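Local atomic coordinates of type 3 secretion system translocon protein SctE (Shigella flexneri, PDB entry 3U0C), a protein that forms, together with its partner IpaC/SctB, a pore in the host cell membrane through which the type III secretion system delivers bacterial effector proteins. Residues A[53-58]-A[79-84]; A[95-100]-A[189-194]; A[106-111]-A[182-187]; A[113-118]-A[172-177]; A[141-144]-A[149-152]. All blocks are in the same frame, centred on the assembly; numbering follows the deposited sequence.

How the contacts relate
The five contacts follow an elongated, almost wholly helical domain, in which helix 71-141 takes part in the first four. Contact 1 packs the short helix 50-65 back on the start of helix 71-141; about 94 Å away, centre to centre, contact 5 closes the turn that leads into helix 150-197. Between them, contacts 2, 3 and 4 pair helix 71-141 with helix 150-197 in an antiparallel coiled coil, their centres successively about 13 and 12 Å apart. Along the chain contact 1 comes first, and contacts 2, 3, 4 and 5 enclose one another in turn, like rungs of one hairpin. All are surface contacts, as expected for a thin helical rod.

Contact 1: residues A[53-58]-A[79-84]; sequences QLTLLI and AWKSQQ
Leu54 and Lys81 have the nearest CA atoms of residues 53-58 and 79-84, 9.5 Å apart, and the two helical segments run in opposing directions, far enough apart for side chains alone to bridge them. Leu54 lays its CD2 methyl over one face of the Trp80 indole, 3.9 Å from Trp80 CE3 and displaced toward the rim of the ring. This is a CH-pi contact: Leu54 CD2 stands 4.3 Å from the centroid of the Trp80 six-membered ring and 25° off the ring normal. Both residues place CG opposite the backbone N (chi1 -179° in Trp80), which projects methyl and ring into the space between the helices. Beside this apolar pair, Lys81 reaches across with a chain bent at its last two torsions and donates a hydrogen bond from NZ to Thr55 OG1 at 3.2 Å, the two side chains meeting nearly at right angles. Thr55 OG1 accepts this bond and itself bonds to Ser51 O one helical turn earlier. Lys81 NZ has a further, weak bond to Ser51 OG. Within the lysine, CG lies in the plane of the Trp80 ring at its edge, so the aliphatic stem runs beside the indole whose one face Leu54 CD2 touches. Further toward the turn of this helical hairpin, Leu54 also touches Ile77, and Ile58 rests on Leu73 and Ile77, extending the seam by which helix 50-65 folds back along the beginning of helix 71-141.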
# COMPACT_ATOMS: atom_id res chain seq x y z
N GLN A 53 22.49 8.89 -37.29
CA GLN A 53 22.19 8.87 -38.71
C GLN A 53 21.66 10.23 -39.19
O GLN A 53 22.09 10.74 -40.23
CB GLN A 53 21.21 7.76 -39.07
CG GLN A 53 21.73 6.36 -38.80
CD GLN A 53 22.93 5.99 -39.67
OE1 GLN A 53 22.77 5.34 -40.70
NE2 GLN A 53 24.13 6.37 -39.23
N LEU A 54 20.74 10.81 -38.43
CA LEU A 54 20.19 12.12 -38.74
C LEU A 54 21.28 13.19 -38.81
O LEU A 54 21.26 14.05 -39.69
CB LEU A 54 19.11 12.51 -37.73
CG LEU A 54 18.43 13.85 -37.95
CD1 LEU A 54 17.75 13.87 -39.32
CD2 LEU A 54 17.42 14.17 -36.85
N THR A 55 22.23 13.14 -37.88
CA THR A 55 23.35 14.07 -37.88
C THR A 55 24.15 13.93 -39.18
O THR A 55 24.57 14.93 -39.77
CB THR A 55 24.28 13.86 -36.67
OG1 THR A 55 23.52 13.66 -35.48
CG2 THR A 55 25.18 15.07 -36.47
N LEU A 56 24.34 12.70 -39.61
CA LEU A 56 25.08 12.45 -40.83
C LEU A 56 24.31 12.99 -42.02
O LEU A 56 24.89 13.60 -42.92
CB LEU A 56 25.35 10.96 -41.00
CG LEU A 56 26.30 10.41 -39.93
CD1 LEU A 56 26.30 8.89 -39.91
CD2 LEU A 56 27.72 10.96 -40.12
N LEU A 57 23.00 12.78 -42.00
CA LEU A 57 22.16 13.21 -43.11
C LEU A 57 22.18 14.72 -43.31
O LEU A 57 22.44 15.21 -44.40
CB LEU A 57 20.73 12.71 -42.91
CG LEU A 57 19.70 13.19 -43.93
CD1 LEU A 57 20.21 12.96 -45.34
CD2 LEU A 57 18.38 12.46 -43.70
N ILE A 58 21.90 15.45 -42.24
CA ILE A 58 21.86 16.89 -42.34
C ILE A 58 23.26 17.43 -42.67
O ILE A 58 23.40 18.39 -43.43
CB ILE A 58 21.27 17.55 -41.10
CG1 ILE A 58 20.99 19.03 -41.37
CG2 ILE A 58 22.20 17.37 -39.90
CD1 ILE A 58 20.19 19.28 -42.64
N ALA A 79 15.61 20.74 -32.16
CA ALA A 79 14.44 20.56 -31.31
C ALA A 79 14.15 19.08 -31.12
O ALA A 79 13.97 18.61 -29.99
CB ALA A 79 13.23 21.26 -31.93
N TRP A 80 14.12 18.36 -32.23
CA TRP A 80 13.89 16.92 -32.23
C TRP A 80 14.85 16.21 -31.29
O TRP A 80 14.44 15.37 -30.50
CB TRP A 80 14.04 16.37 -33.64
CG TRP A 80 13.80 14.91 -33.75
CD1 TRP A 80 12.62 14.30 -34.05
CD2 TRP A 80 14.75 13.86 -33.55
NE1 TRP A 80 12.78 12.94 -34.05
CE2 TRP A 80 14.08 12.64 -33.76
CE3 TRP A 80 16.11 13.84 -33.22
CZ2 TRP A 80 14.72 11.41 -33.64
CZ3 TRP A 80 16.74 12.62 -33.10
CH2 TRP A 80 16.05 11.42 -33.31
N LYS A 81 16.13 16.54 -31.40
CA LYS A 81 17.18 15.95 -30.58
C LYS A 81 16.87 16.19 -29.12
O LYS A 81 16.94 15.29 -28.30
CB LYS A 81 18.55 16.55 -30.92
CG LYS A 81 19.23 15.96 -32.16
CD LYS A 81 20.43 16.82 -32.58
CE LYS A 81 21.54 15.98 -33.16
NZ LYS A 81 20.98 14.88 -33.99
N SER A 82 16.52 17.43 -28.82
CA SER A 82 16.20 17.85 -27.47
C SER A 82 15.01 17.07 -26.91
O SER A 82 15.09 16.52 -25.81
CB SER A 82 15.90 19.34 -27.43
OG SER A 82 15.19 19.65 -26.25
N GLN A 83 13.92 17.03 -27.67
CA GLN A 83 12.73 16.26 -27.31
C GLN A 83 13.09 14.80 -27.06
O GLN A 83 12.68 14.23 -26.05
CB GLN A 83 11.66 16.36 -28.41
CG GLN A 83 10.52 15.36 -28.29
CD GLN A 83 9.45 15.53 -29.37
OE1 GLN A 83 8.48 16.28 -29.19
NE2 GLN A 83 9.63 14.86 -30.50
N GLN A 84 13.85 14.20 -27.97
CA GLN A 84 14.25 12.81 -27.80
C GLN A 84 14.95 12.60 -26.47
O GLN A 84 14.72 11.59 -25.82
CB GLN A 84 15.16 12.33 -28.93
CG GLN A 84 14.62 12.54 -30.35
CD GLN A 84 13.12 12.27 -30.47
OE1 GLN A 84 12.31 13.20 -30.69
NE2 GLN A 84 12.74 10.99 -30.33

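Contact 2: residues A[95-100]-A[189-194]; sequences SDKINT and SMQLEK
Ile98 and Leu192 meet methyl to methyl, Ile98 CD1 lying 3.4 Å from Leu192 CD1, which is tighter than ordinary van der Waals packing. Neither CB is aimed at the other helix; it is the end of each chain that turns inward. In Ile98 the CG1 branch lies opposite the carbonyl carbon and chi2 of -44° folds CD1 toward the leucine, while the Leu192 branch crosses it at a slant. One residue earlier on each helix a polar pair runs alongside: Lys97 NZ donates a weak hydrogen bond to Gln191 OE1 at 3.3 Å, and the methylene Lys97 CE lies 3.6 Å from the same oxygen. The two chains cross almost perpendicularly, the lysine kinked at chi2 (63°) and the glutamine extended beyond CG. Apolar contact flanked by a polar bridge over the seam suits the antiparallel coiled coil that helix 71-141 and helix 150-197 form here, where Ile98 and Leu192 have the nearest CA atoms, 7.6 Å apart. Behind the first shell, Gln191 NE2 bonds to Asp187 OD2 one turn back on its own helix. That bond holds one end of the amide and so favours the rotation that presents OE1 to Lys97; the aspartate charge would also be expected to polarise the amide and strengthen OE1 as an acceptor.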
# COMPACT_ATOMS: atom_id res chain seq x y z
N SER A 95 9.84 4.40 -15.59
CA SER A 95 10.10 2.98 -15.43
C SER A 95 10.53 2.65 -14.00
O SER A 95 10.03 1.69 -13.41
CB SER A 95 11.16 2.51 -16.41
OG SER A 95 11.38 1.12 -16.28
N ASP A 96 11.44 3.45 -13.45
CA ASP A 96 11.96 3.19 -12.11
C ASP A 96 10.85 3.32 -11.08
O ASP A 96 10.71 2.48 -10.20
CB ASP A 96 13.11 4.14 -11.75
CG ASP A 96 14.40 3.83 -12.52
OD1 ASP A 96 14.60 2.66 -12.92
OD2 ASP A 96 15.22 4.76 -12.72
N LYS A 97 10.07 4.38 -11.23
CA LYS A 97 9.00 4.72 -10.33
C LYS A 97 7.88 3.68 -10.34
O LYS A 97 7.36 3.29 -9.29
CB LYS A 97 8.46 6.10 -10.70
CG LYS A 97 7.33 6.57 -9.83
CD LYS A 97 7.81 6.73 -8.39
CE LYS A 97 6.68 6.55 -7.38
NZ LYS A 97 7.27 6.17 -6.08
N ILE A 98 7.49 3.27 -11.54
CA ILE A 98 6.53 2.19 -11.71
C ILE A 98 6.99 0.91 -11.00
O ILE A 98 6.19 0.23 -10.36
CB ILE A 98 6.28 1.87 -13.18
CG1 ILE A 98 5.44 2.96 -13.83
CG2 ILE A 98 5.63 0.51 -13.36
CD1 ILE A 98 4.31 3.43 -13.03
N ASN A 99 8.28 0.59 -11.14
CA ASN A 99 8.85 -0.60 -10.50
C ASN A 99 8.78 -0.51 -8.98
O ASN A 99 8.45 -1.48 -8.29
CB ASN A 99 10.29 -0.81 -10.93
CG ASN A 99 10.41 -1.32 -12.34
OD1 ASN A 99 9.43 -1.80 -12.92
ND2 ASN A 99 11.61 -1.23 -12.92
N THR A 100 9.07 0.68 -8.48
CA THR A 100 9.00 0.95 -7.07
C THR A 100 7.55 0.85 -6.59
O THR A 100 7.25 0.10 -5.65
CB THR A 100 9.60 2.33 -6.77
OG1 THR A 100 11.00 2.28 -7.09
CG2 THR A 100 9.45 2.68 -5.30
N SER A 189 -2.12 4.47 -5.36
CA SER A 189 -2.88 4.72 -6.56
C SER A 189 -2.87 6.22 -6.91
O SER A 189 -2.92 6.59 -8.07
CB SER A 189 -4.30 4.15 -6.46
OG SER A 189 -5.24 5.13 -6.06
N MET A 190 -2.78 7.07 -5.89
CA MET A 190 -2.64 8.50 -6.12
C MET A 190 -1.27 8.83 -6.70
O MET A 190 -1.17 9.60 -7.65
CB MET A 190 -2.83 9.30 -4.84
CG MET A 190 -4.26 9.32 -4.34
SD MET A 190 -4.40 9.96 -2.67
CE MET A 190 -4.78 8.48 -1.73
N GLN A 191 -0.22 8.26 -6.12
CA GLN A 191 1.13 8.46 -6.62
C GLN A 191 1.23 8.04 -8.08
O GLN A 191 1.92 8.69 -8.87
CB GLN A 191 2.17 7.68 -5.82
CG GLN A 191 2.43 8.16 -4.39
CD GLN A 191 3.74 7.61 -3.86
OE1 GLN A 191 4.74 7.62 -4.57
NE2 GLN A 191 3.74 7.13 -2.63
N LEU A 192 0.54 6.95 -8.42
CA LEU A 192 0.57 6.44 -9.79
C LEU A 192 -0.06 7.43 -10.77
O LEU A 192 0.52 7.71 -11.81
CB LEU A 192 -0.12 5.08 -9.90
CG LEU A 192 -0.15 4.49 -11.32
CD1 LEU A 192 1.24 4.45 -11.94
CD2 LEU A 192 -0.78 3.11 -11.32
N GLU A 193 -1.24 7.93 -10.42
CA GLU A 193 -1.89 8.97 -11.21
C GLU A 193 -1.00 10.21 -11.38
O GLU A 193 -0.92 10.78 -12.46
CB GLU A 193 -3.22 9.37 -10.57
CG GLU A 193 -4.10 10.26 -11.45
CD GLU A 193 -5.54 10.30 -10.97
OE1 GLU A 193 -5.78 10.13 -9.74
OE2 GLU A 193 -6.45 10.49 -11.81
N LYS A 194 -0.34 10.63 -10.31
CA LYS A 194 0.56 11.77 -10.33
C LYS A 194 1.59 11.58 -11.44
O LYS A 194 1.79 12.46 -12.27
CB LYS A 194 1.26 11.93 -8.99
CG LYS A 194 1.84 13.32 -8.71
CD LYS A 194 2.73 13.31 -7.45
CE LYS A 194 3.59 14.59 -7.37
NZ LYS A 194 4.57 14.64 -6.21

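Contact 3: residues A[106-111]-A[182-187]; sequences EGLTRD and HSKLTD
Leu108 and Leu185 both set CG opposite the carbonyl carbon (chi1 -70° and -80°), and with chi2 extended in each the two side chains slide past one another instead of meeting end to end. Leu185 CD2 settles at the root of its partner, 3.8 Å from Leu108 CB, and also lies 4.1 Å from Thr109 OG1. The branched end of Leu108 in turn passes over the neighbouring lysine: Leu108 CD1 is 3.9 Å from Lys184 CB, and Leu108 CD2 is 4.1 Å from Lys184 CD. Lys184 thus lends its aliphatic stem, while its extended chain carries the ammonium end away from the seam. Segments 106-111 and 182-187 run antiparallel, their N-to-C directions 161° apart and their axes 9.7 Å apart at closest, as befits this coiled coil near the middle of the chain. Leu108 additionally touches Lys188, and Asp111 reaches Ile181. The Thr109 hydroxyl bonds to Thr105 O in its own helix, and Leu185 CD2 only brushes it. No hydrogen bond spans the two segments; their cohesion comes from leucine packing and from the hydrocarbon part of a lysine.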
# COMPACT_ATOMS: atom_id res chain seq x y z
N GLU A 106 2.87 -4.52 -3.79
CA GLU A 106 2.88 -5.94 -3.45
C GLU A 106 3.17 -6.19 -1.98
O GLU A 106 2.58 -7.08 -1.36
CB GLU A 106 3.89 -6.68 -4.30
CG GLU A 106 3.42 -6.86 -5.72
CD GLU A 106 4.50 -7.33 -6.65
OE1 GLU A 106 5.69 -7.15 -6.32
OE2 GLU A 106 4.16 -7.89 -7.71
N GLY A 107 4.09 -5.41 -1.42
CA GLY A 107 4.43 -5.50 -0.01
C GLY A 107 3.24 -5.14 0.85
O GLY A 107 2.90 -5.85 1.77
N LEU A 108 2.59 -4.03 0.52
CA LEU A 108 1.42 -3.59 1.27
C LEU A 108 0.23 -4.54 1.12
O LEU A 108 -0.61 -4.64 2.01
CB LEU A 108 1.02 -2.17 0.86
CG LEU A 108 1.96 -1.03 1.29
CD1 LEU A 108 1.60 0.25 0.54
CD2 LEU A 108 1.94 -0.81 2.80
N THR A 109 0.15 -5.22 -0.02
CA THR A 109 -0.92 -6.18 -0.23
C THR A 109 -0.72 -7.35 0.72
O THR A 109 -1.65 -7.80 1.37
CB THR A 109 -0.96 -6.66 -1.67
OG1 THR A 109 -1.48 -5.61 -2.49
CG2 THR A 109 -1.86 -7.87 -1.79
N ARG A 110 0.52 -7.84 0.79
CA ARG A 110 0.86 -8.89 1.73
C ARG A 110 0.59 -8.48 3.17
O ARG A 110 0.08 -9.28 3.97
CB ARG A 110 2.33 -9.30 1.56
CG ARG A 110 2.59 -10.16 0.34
CD ARG A 110 4.01 -10.75 0.35
NE ARG A 110 5.04 -9.70 0.34
CZ ARG A 110 5.57 -9.18 -0.77
NH1 ARG A 110 5.18 -9.61 -1.96
NH2 ARG A 110 6.49 -8.23 -0.68
N ASP A 111 0.90 -7.23 3.51
CA ASP A 111 0.68 -6.72 4.86
C ASP A 111 -0.80 -6.68 5.18
O ASP A 111 -1.23 -7.05 6.27
CB ASP A 111 1.25 -5.31 5.02
CG ASP A 111 2.76 -5.30 5.02
OD1 ASP A 111 3.37 -6.34 5.32
OD2 ASP A 111 3.32 -4.23 4.72
N HIS A 182 -4.70 -0.06 4.05
CA HIS A 182 -5.62 0.22 2.95
C HIS A 182 -5.47 1.65 2.49
O HIS A 182 -5.58 1.93 1.31
CB HIS A 182 -7.07 -0.01 3.39
CG HIS A 182 -8.06 0.17 2.29
ND1 HIS A 182 -8.57 -0.89 1.56
CD2 HIS A 182 -8.65 1.28 1.78
CE1 HIS A 182 -9.43 -0.44 0.66
NE2 HIS A 182 -9.49 0.87 0.77
N SER A 183 -5.22 2.56 3.43
CA SER A 183 -5.04 3.95 3.08
C SER A 183 -3.72 4.15 2.32
O SER A 183 -3.64 4.91 1.36
CB SER A 183 -5.06 4.82 4.33
OG SER A 183 -5.00 6.19 3.98
N LYS A 184 -2.68 3.45 2.76
CA LYS A 184 -1.40 3.48 2.10
C LYS A 184 -1.51 2.93 0.67
O LYS A 184 -0.84 3.42 -0.22
CB LYS A 184 -0.34 2.72 2.90
CG LYS A 184 0.22 3.50 4.09
CD LYS A 184 1.31 2.74 4.83
CE LYS A 184 1.45 3.24 6.28
NZ LYS A 184 2.71 2.74 6.92
N LEU A 185 -2.35 1.91 0.46
CA LEU A 185 -2.55 1.38 -0.89
C LEU A 185 -3.20 2.44 -1.75
O LEU A 185 -2.80 2.64 -2.90
CB LEU A 185 -3.37 0.09 -0.90
CG LEU A 185 -2.56 -1.16 -0.54
CD1 LEU A 185 -3.45 -2.28 -0.00
CD2 LEU A 185 -1.73 -1.63 -1.71
N THR A 186 -4.20 3.11 -1.20
CA THR A 186 -4.81 4.24 -1.87
C THR A 186 -3.78 5.32 -2.21
O THR A 186 -3.80 5.86 -3.32
CB THR A 186 -6.00 4.82 -1.08
OG1 THR A 186 -6.98 3.80 -0.89
CG2 THR A 186 -6.66 5.95 -1.85
N ASP A 187 -2.87 5.61 -1.29
CA ASP A 187 -1.80 6.55 -1.63
C ASP A 187 -1.00 6.09 -2.84
O ASP A 187 -0.52 6.91 -3.62
CB ASP A 187 -0.81 6.78 -0.48
CG ASP A 187 0.35 7.69 -0.91
OD1 ASP A 187 0.13 8.92 -0.98
OD2 ASP A 187 1.46 7.19 -1.20

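Contact 4: residues A[113-118]-A[172-177]; sequences EKQINK and TLIEQK
Gln115 OE1 meets aliphatic groups of two residues of the facing helix: Ile174 CG2 lies 3.6 Å from it, and Lys177 CD comes to 4.0 Å from the same oxygen. These are packing contacts; no hydrogen bond crosses between residues 113-118 and 172-177, so this level of the antiparallel coiled coil is held by packing. The two segments, on helix 71-141 and helix 150-197, have N-to-C directions 156° apart and axes 9.2 Å apart at their nearest; Gln115 and Ile174 are the residues in register, 6.8 Å between CA atoms. The glutamine points its CB at the other helix, but a bend at chi2 (-59°) turns the amide aside, bringing OE1 beside Ile174 and Lys177. Ile174 answers with two branches. CG2, opposite the backbone N, touches two oxygens of one residue, since Gln115 O is as near to it as the amide OE1. The other branch, ending in CD1, runs on along the seam toward Lys118. Lys177 is extended beyond CG, and its methylenes pass Gln115 at a slant. Around the contact the packing continues on both helices: Gln115 also touches Thr178 and Ile181, and Ile174 rests against Leu119 and Ala122 farther along helix 71-141. Glu175, pointing away from the seam, makes a salt bridge with Arg171 on its own helix. At the far end of the isoleucine, CD1 approaches the backbone oxygen Lys118 O to 4.0 Å.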
# COMPACT_ATOMS: atom_id res chain seq x y z
N GLU A 113 -3.25 -8.49 3.88
CA GLU A 113 -3.73 -9.85 4.01
C GLU A 113 -3.33 -10.43 5.36
O GLU A 113 -4.15 -11.06 6.04
CB GLU A 113 -3.15 -10.72 2.90
CG GLU A 113 -3.75 -10.47 1.54
CD GLU A 113 -2.94 -11.09 0.40
OE1 GLU A 113 -1.84 -11.63 0.65
OE2 GLU A 113 -3.41 -11.02 -0.76
N LYS A 114 -2.07 -10.24 5.72
CA LYS A 114 -1.58 -10.69 7.01
C LYS A 114 -2.38 -10.09 8.17
O LYS A 114 -2.72 -10.79 9.14
CB LYS A 114 -0.09 -10.38 7.15
CG LYS A 114 0.43 -10.50 8.58
CD LYS A 114 1.95 -10.45 8.63
CE LYS A 114 2.48 -10.96 9.98
NZ LYS A 114 3.98 -10.86 10.02
N GLN A 115 -2.69 -8.80 8.07
CA GLN A 115 -3.43 -8.10 9.11
C GLN A 115 -4.89 -8.50 9.17
O GLN A 115 -5.46 -8.61 10.25
CB GLN A 115 -3.33 -6.59 8.95
CG GLN A 115 -1.98 -6.03 9.30
CD GLN A 115 -1.60 -6.33 10.73
OE1 GLN A 115 -2.41 -6.15 11.65
NE2 GLN A 115 -0.37 -6.78 10.93
N ILE A 116 -5.50 -8.69 8.00
CA ILE A 116 -6.87 -9.20 7.89
C ILE A 116 -7.00 -10.56 8.57
O ILE A 116 -7.95 -10.81 9.33
CB ILE A 116 -7.32 -9.29 6.42
CG1 ILE A 116 -7.53 -7.89 5.83
CG2 ILE A 116 -8.61 -10.10 6.32
CD1 ILE A 116 -8.75 -7.18 6.31
N ASN A 117 -6.05 -11.46 8.32
CA ASN A 117 -6.05 -12.73 9.03
C ASN A 117 -5.90 -12.55 10.54
O ASN A 117 -6.60 -13.20 11.32
CB ASN A 117 -4.97 -13.68 8.52
CG ASN A 117 -4.81 -14.91 9.41
OD1 ASN A 117 -5.72 -15.75 9.52
ND2 ASN A 117 -3.65 -15.01 10.07
N LYS A 118 -4.99 -11.67 10.94
CA LYS A 118 -4.77 -11.37 12.35
C LYS A 118 -6.04 -10.86 13.02
O LYS A 118 -6.32 -11.18 14.18
CB LYS A 118 -3.65 -10.34 12.52
CG LYS A 118 -2.26 -10.90 12.30
CD LYS A 118 -1.20 -10.01 12.91
CE LYS A 118 0.20 -10.53 12.61
NZ LYS A 118 0.63 -11.68 13.47
N THR A 172 -9.17 -3.53 18.14
CA THR A 172 -9.31 -2.23 17.49
C THR A 172 -7.97 -1.77 16.92
O THR A 172 -7.94 -1.16 15.86
CB THR A 172 -9.88 -1.13 18.43
OG1 THR A 172 -8.81 -0.53 19.18
CG2 THR A 172 -10.95 -1.68 19.36
N LEU A 173 -6.87 -2.07 17.62
CA LEU A 173 -5.54 -1.74 17.13
C LEU A 173 -5.29 -2.38 15.77
O LEU A 173 -4.88 -1.70 14.80
CB LEU A 173 -4.46 -2.18 18.12
CG LEU A 173 -4.04 -1.13 19.16
CD1 LEU A 173 -3.21 -1.74 20.29
CD2 LEU A 173 -3.29 -0.00 18.47
N ILE A 174 -5.54 -3.68 15.68
CA ILE A 174 -5.36 -4.42 14.43
C ILE A 174 -6.23 -3.83 13.33
O ILE A 174 -5.76 -3.56 12.23
CB ILE A 174 -5.70 -5.91 14.61
CG1 ILE A 174 -4.76 -6.56 15.63
CG2 ILE A 174 -5.61 -6.63 13.27
CD1 ILE A 174 -5.25 -7.89 16.15
N GLU A 175 -7.51 -3.63 13.64
CA GLU A 175 -8.45 -3.06 12.69
C GLU A 175 -7.93 -1.72 12.16
O GLU A 175 -8.07 -1.41 10.98
CB GLU A 175 -9.82 -2.87 13.33
CG GLU A 175 -10.87 -2.29 12.40
CD GLU A 175 -12.28 -2.49 12.91
OE1 GLU A 175 -12.59 -2.02 14.02
OE2 GLU A 175 -13.09 -3.12 12.20
N GLN A 176 -7.33 -0.94 13.05
CA GLN A 176 -6.77 0.36 12.68
C GLN A 176 -5.64 0.18 11.67
O GLN A 176 -5.59 0.89 10.66
CB GLN A 176 -6.26 1.10 13.92
CG GLN A 176 -7.29 1.99 14.57
CD GLN A 176 -8.42 2.38 13.63
OE1 GLN A 176 -8.21 3.13 12.68
NE2 GLN A 176 -9.61 1.86 13.89
N LYS A 177 -4.75 -0.76 11.94
CA LYS A 177 -3.63 -1.05 11.05
C LYS A 177 -4.13 -1.49 9.68
O LYS A 177 -3.65 -1.01 8.66
CB LYS A 177 -2.70 -2.11 11.60
CG LYS A 177 -1.83 -1.63 12.73
CD LYS A 177 -0.86 -2.72 13.14
CE LYS A 177 -0.15 -2.37 14.44
NZ LYS A 177 1.02 -3.27 14.68

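Contact 5: residues A[141-144]-A[149-152]; sequences SELD and EKKK
Leu143 aims its CB at residues 149-152, and the rest of the chain fans out over Glu149 and Lys150. Its CG comes no nearer than 4.2 Å to Lys150 CG, and from there the two methyls part company. Leu143 CD1 turns to Glu149, lying 4.0 Å from Glu149 OE2 and almost as close to the CG methylene of that residue. Leu143 CD2 goes the other way and presses on the lysine, 3.4 Å from Lys150 CA, which is closer than carbon atoms usually pack, and 3.5 Å from Lys150 CG. In the leucine chi2, at 34°, departs from a staggered position, which is consistent with the tight fit of CD2 against the lysine backbone. On the facing side, Glu149 has CG between its backbone N and carbonyl carbon (chi1 63°), which folds the carboxylate back to CD1, and a long, weak ion pair connects it to Arg139. Lys150 leans its CB and CG on the leucine, then its end leads away, NZ making a weak hydrogen bond with Glu146 O. No hydrogen bond crosses between the segments; the contact is packing, the leucine lying against the stems of a glutamate and a lysine adjacent in sequence. It sits at the far tip of the coiled-coil hairpin, where the chain leaves helix 71-141, turns within a few residues and enters helix 150-197, whose first residue, Lys150, and the preceding Glu149 pack on Leu143.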
# COMPACT_ATOMS: atom_id res chain seq x y z
N SER A 141 -25.45 -17.79 38.25
CA SER A 141 -26.83 -17.45 38.59
C SER A 141 -27.48 -18.62 39.32
O SER A 141 -28.18 -18.43 40.31
CB SER A 141 -27.64 -17.14 37.35
OG SER A 141 -28.00 -18.33 36.69
N GLU A 142 -27.24 -19.82 38.81
CA GLU A 142 -27.93 -21.01 39.30
C GLU A 142 -27.25 -21.51 40.58
O GLU A 142 -27.65 -22.52 41.17
CB GLU A 142 -27.96 -22.09 38.22
CG GLU A 142 -28.60 -21.61 36.91
CD GLU A 142 -28.39 -22.60 35.78
OE1 GLU A 142 -27.54 -23.51 35.95
OE2 GLU A 142 -29.06 -22.47 34.72
N LEU A 143 -26.25 -20.75 41.02
CA LEU A 143 -25.45 -21.09 42.19
C LEU A 143 -26.17 -20.93 43.54
O LEU A 143 -26.62 -19.82 43.90
CB LEU A 143 -24.18 -20.26 42.19
CG LEU A 143 -23.03 -20.89 42.93
CD1 LEU A 143 -23.11 -22.43 42.75
CD2 LEU A 143 -21.70 -20.35 42.43
N ASP A 144 -26.31 -22.04 44.28
CA ASP A 144 -26.67 -21.98 45.70
C ASP A 144 -26.18 -20.66 46.26
O ASP A 144 -24.99 -20.39 46.26
CB ASP A 144 -25.99 -23.15 46.44
CG ASP A 144 -26.79 -23.64 47.63
OD1 ASP A 144 -26.70 -23.02 48.72
OD2 ASP A 144 -27.50 -24.66 47.47
N GLU A 149 -18.47 -22.58 46.25
CA GLU A 149 -17.70 -22.31 45.02
C GLU A 149 -17.96 -20.96 44.34
O GLU A 149 -17.29 -20.61 43.36
CB GLU A 149 -17.87 -23.45 44.00
CG GLU A 149 -19.29 -23.66 43.49
CD GLU A 149 -19.38 -24.88 42.59
OE1 GLU A 149 -18.31 -25.33 42.10
OE2 GLU A 149 -20.51 -25.41 42.36
N LYS A 150 -18.94 -20.21 44.86
CA LYS A 150 -19.28 -18.92 44.27
C LYS A 150 -18.07 -18.02 44.27
O LYS A 150 -17.79 -17.39 43.26
CB LYS A 150 -20.42 -18.24 45.04
CG LYS A 150 -21.28 -17.33 44.19
CD LYS A 150 -22.16 -16.44 45.07
CE LYS A 150 -21.33 -15.32 45.72
NZ LYS A 150 -22.06 -14.64 46.84
N LYS A 151 -17.35 -17.96 45.39
CA LYS A 151 -16.22 -17.03 45.52
C LYS A 151 -15.20 -17.20 44.39
O LYS A 151 -14.70 -16.22 43.82
CB LYS A 151 -15.56 -17.20 46.89
CG LYS A 151 -14.34 -16.31 47.13
CD LYS A 151 -13.96 -16.27 48.62
CE LYS A 151 -12.45 -16.18 48.81
NZ LYS A 151 -12.04 -15.01 49.67
N LYS A 152 -14.92 -18.44 44.03
CA LYS A 152 -13.91 -18.76 43.04
C LYS A 152 -14.36 -18.42 41.62
O LYS A 152 -13.63 -17.75 40.89
CB LYS A 152 -13.51 -20.23 43.15
CG LYS A 152 -12.41 -20.66 42.21
CD LYS A 152 -12.05 -22.14 42.43
CE LYS A 152 -10.95 -22.60 41.47
NZ LYS A 152 -10.59 -24.04 41.68